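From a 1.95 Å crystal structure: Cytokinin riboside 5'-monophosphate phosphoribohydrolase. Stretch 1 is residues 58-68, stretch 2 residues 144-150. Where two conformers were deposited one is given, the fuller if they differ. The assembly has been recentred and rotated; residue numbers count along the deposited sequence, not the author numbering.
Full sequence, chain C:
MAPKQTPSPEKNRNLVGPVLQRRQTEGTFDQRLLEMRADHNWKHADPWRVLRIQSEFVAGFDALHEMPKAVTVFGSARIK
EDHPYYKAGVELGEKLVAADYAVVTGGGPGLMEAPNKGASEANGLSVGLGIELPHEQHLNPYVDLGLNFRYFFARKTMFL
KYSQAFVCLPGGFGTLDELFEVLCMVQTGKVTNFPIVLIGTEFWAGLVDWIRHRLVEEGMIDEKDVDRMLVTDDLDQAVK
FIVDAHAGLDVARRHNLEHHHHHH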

# COMPACT_ATOMS: atom_id res chain seq x y z
N VAL C 58 11.60 28.10 -56.98
CA VAL C 58 12.21 27.23 -57.97
C VAL C 58 11.44 25.95 -58.20
O VAL C 58 11.08 25.64 -59.31
CB VAL C 58 13.70 26.95 -57.62
CG1 VAL C 58 14.25 25.89 -58.53
CG2 VAL C 58 14.49 28.21 -57.66
N ALA C 59 11.10 25.21 -57.14
CA ALA C 59 10.35 23.95 -57.22
C ALA C 59 8.95 24.12 -57.80
O ALA C 59 8.45 23.23 -58.56
CB ALA C 59 10.21 23.33 -55.82
N GLY C 60 8.33 25.24 -57.48
CA GLY C 60 6.99 25.51 -58.00
C GLY C 60 7.07 25.85 -59.50
O GLY C 60 6.32 25.26 -60.31
N PHE C 61 8.03 26.70 -59.90
CA PHE C 61 8.17 27.13 -61.30
C PHE C 61 8.56 25.89 -62.14
O PHE C 61 8.06 25.67 -63.24
CB PHE C 61 9.22 28.26 -61.53
CG PHE C 61 8.85 29.61 -60.94
CD1 PHE C 61 7.57 29.88 -60.40
CD2 PHE C 61 9.80 30.63 -60.95
CE1 PHE C 61 7.29 31.11 -59.87
CE2 PHE C 61 9.52 31.88 -60.43
CZ PHE C 61 8.24 32.13 -59.88
N ASP C 62 9.44 25.07 -61.58
CA ASP C 62 9.87 23.86 -62.23
C ASP C 62 8.77 22.83 -62.45
O ASP C 62 8.63 22.33 -63.53
CB ASP C 62 11.01 23.23 -61.45
CG ASP C 62 11.86 22.37 -62.34
OD1 ASP C 62 12.38 22.86 -63.34
OD2 ASP C 62 11.86 21.19 -62.12
N ALA C 63 8.00 22.55 -61.44
CA ALA C 63 6.95 21.55 -61.50
C ALA C 63 5.73 21.99 -62.34
O ALA C 63 5.00 21.15 -62.83
CB ALA C 63 6.46 21.27 -60.10
N LEU C 64 5.45 23.29 -62.39
CA LEU C 64 4.20 23.77 -63.04
C LEU C 64 4.49 24.40 -64.37
O LEU C 64 3.59 24.83 -65.11
CB LEU C 64 3.51 24.78 -62.14
CG LEU C 64 3.11 24.25 -60.78
CD1 LEU C 64 2.53 25.34 -59.88
CD2 LEU C 64 2.08 23.16 -60.96
N HIS C 65 5.77 24.42 -64.74
CA HIS C 65 6.15 25.13 -65.96
C HIS C 65 5.33 24.62 -67.15
O HIS C 65 4.89 25.39 -68.00
CB HIS C 65 7.63 24.91 -66.31
CG HIS C 65 8.02 25.59 -67.56
ND1 HIS C 65 7.97 26.96 -67.71
CD2 HIS C 65 8.41 25.09 -68.76
CE1 HIS C 65 8.33 27.29 -68.94
NE2 HIS C 65 8.60 26.17 -69.60
N GLU C 66 5.18 23.33 -67.23
CA GLU C 66 4.53 22.74 -68.38
C GLU C 66 3.01 22.67 -68.33
O GLU C 66 2.37 22.08 -69.21
CB GLU C 66 5.10 21.36 -68.61
CG GLU C 66 6.63 21.44 -68.80
CD GLU C 66 7.22 20.21 -69.43
OE1 GLU C 66 6.48 19.19 -69.57
OE2 GLU C 66 8.42 20.29 -69.80
N MET C 67 2.41 23.26 -67.33
CA MET C 67 0.94 23.11 -67.11
C MET C 67 0.15 23.42 -68.38
O MET C 67 0.43 24.38 -69.09
CB MET C 67 0.43 24.02 -65.99
CG MET C 67 0.58 23.53 -64.58
SD MET C 67 -0.53 22.18 -64.10
CE MET C 67 -2.16 22.86 -64.07
N PRO C 68 -0.85 22.62 -68.67
CA PRO C 68 -1.82 22.99 -69.67
C PRO C 68 -2.77 24.09 -69.14
O PRO C 68 -2.72 24.46 -67.99
CB PRO C 68 -2.63 21.69 -69.83
CG PRO C 68 -2.60 21.09 -68.45
CD PRO C 68 -1.21 21.37 -67.96
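Stretch 2 (144-150) DLGLNFR

Stretch 2 lies along the helix of stretch 1 as an extended strand, residues 145-149, running nearly antiparallel to helix 58-64: the N-to-C directions make an angle of 168°, and the two axes come within 9.9 Å of each other. The backbones are closest in register where Gly 60 lies opposite Leu 147, their CA atoms 7.6 Å apart. Because the directions oppose, Leu 145, early in the strand, meets the later part of stretch 1, whereas Phe 149 reaches back to Gly 60.

No hydrogen bond joins the two stretches. Within the helix, backbone hydrogen bonds run from Ala 63 N to Ala 59 O and from Leu 64 N to Gly 60 O, each 3.0 Å. A type I turn spans Leu 64 to Met 67, closed by Met 67 N to Leu 64 O at 3.0 Å, and Met 67 also touches the strand.

What holds the surfaces together is apolar packing, 236 Å² of buried area in all. The alternation of a strand sets the pattern: Leu 145 and Leu 147 point their CA-to-CB bonds toward the helix, while the intervening Gly 146 and the following Asn 148 make no contact with it, and a polar side chain suits the exposed position of Asn 148. Leu 147, with chi1 m and chi2 p, gives up the most area. Leu 147 CD2 lies 4.0 Å from Ala 63 CB, a small methyl that lets the leucine come close to the helix. Leu 145, chi1 t and chi2 p, packs beside the turn: Leu 145 CD2 is 4.3 Å from Leu 64 CD2 and 4.2 Å from Met 67 SD. Both of these partners leave their backbone sideways, yet the ends of their side chains come nearer to the strand. The branched apolar end of Leu 64 suits a buried place, and Met 67 reaches in with a long, flexible chain, all three chi angles in m.

A second kind of contact is made by the backbone of the helix. Ala 59 O lies 4.2 Å from Leu 147 CD2. Gly 60 CA stands 3.9 Å from Leu 147 CD2 and 4.3 Å from Phe 149 CZ, near the plane of the aromatic ring, so that the phenylalanine presents its edge. The buried ring leaves its own backbone sideways and reaches the helix by its end. Glycine fits this place closely, since an ideal CB on Gly 60 would lie only 3.4 Å from Phe 149 CE2, a tight approach for two carbons.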

# COMPACT_ATOMS: atom_id res chain seq x y z
N ASP C 144 -3.86 14.78 -57.95
CA ASP C 144 -2.99 13.91 -58.70
C ASP C 144 -1.66 14.57 -59.07
O ASP C 144 -0.74 13.87 -59.52
CB ASP C 144 -3.74 13.33 -59.91
CG ASP C 144 -4.89 12.41 -59.49
OD1 ASP C 144 -4.95 12.00 -58.31
OD2 ASP C 144 -5.75 12.08 -60.35
N LEU C 145 -1.54 15.89 -58.92
CA LEU C 145 -0.22 16.57 -58.99
C LEU C 145 -0.23 17.51 -57.77
O LEU C 145 -0.94 18.53 -57.76
CB LEU C 145 -0.00 17.33 -60.31
CG LEU C 145 1.22 18.25 -60.53
CD1 LEU C 145 2.52 17.48 -60.47
CD2 LEU C 145 1.21 19.02 -61.86
N GLY C 146 0.51 17.12 -56.72
CA GLY C 146 0.47 17.82 -55.41
C GLY C 146 1.80 18.48 -55.18
O GLY C 146 2.81 17.94 -55.57
N LEU C 147 1.80 19.71 -54.68
CA LEU C 147 3.01 20.28 -54.13
C LEU C 147 2.57 20.88 -52.83
O LEU C 147 1.40 21.22 -52.62
CB LEU C 147 3.59 21.42 -54.98
CG LEU C 147 4.24 21.26 -56.33
CD1 LEU C 147 3.28 20.61 -57.29
CD2 LEU C 147 4.63 22.64 -56.85
N ASN C 148 3.54 21.06 -51.95
CA ASN C 148 3.31 21.59 -50.62
C ASN C 148 4.24 22.78 -50.32
O ASN C 148 5.43 22.70 -50.53
CB ASN C 148 3.47 20.44 -49.61
CG ASN C 148 2.18 19.68 -49.39
OD1 ASN C 148 1.08 20.25 -49.42
ND2 ASN C 148 2.30 18.41 -49.19
N PHE C 149 3.67 23.88 -49.85
CA PHE C 149 4.40 25.13 -49.67
C PHE C 149 4.34 25.52 -48.21
O PHE C 149 3.30 25.46 -47.55
CB PHE C 149 3.76 26.28 -50.48
CG PHE C 149 3.87 26.11 -51.97
CD1 PHE C 149 2.96 25.36 -52.65
CD2 PHE C 149 4.93 26.66 -52.67
CE1 PHE C 149 3.09 25.17 -54.02
CE2 PHE C 149 5.06 26.52 -54.04
CZ PHE C 149 4.14 25.76 -54.73
N ARG C 150 5.49 25.87 -47.70
CA ARG C 150 5.60 26.55 -46.44
C ARG C 150 5.14 28.04 -46.47
O ARG C 150 4.63 28.55 -45.49
CB ARG C 150 7.10 26.42 -46.01
CG ARG C 150 7.63 27.52 -45.14
CD ARG C 150 7.08 27.34 -43.77
NE ARG C 150 7.83 28.02 -42.73
CZ ARG C 150 7.69 27.69 -41.45
NH1 ARG C 150 6.85 26.70 -41.13
NH2 ARG C 150 8.38 28.33 -40.51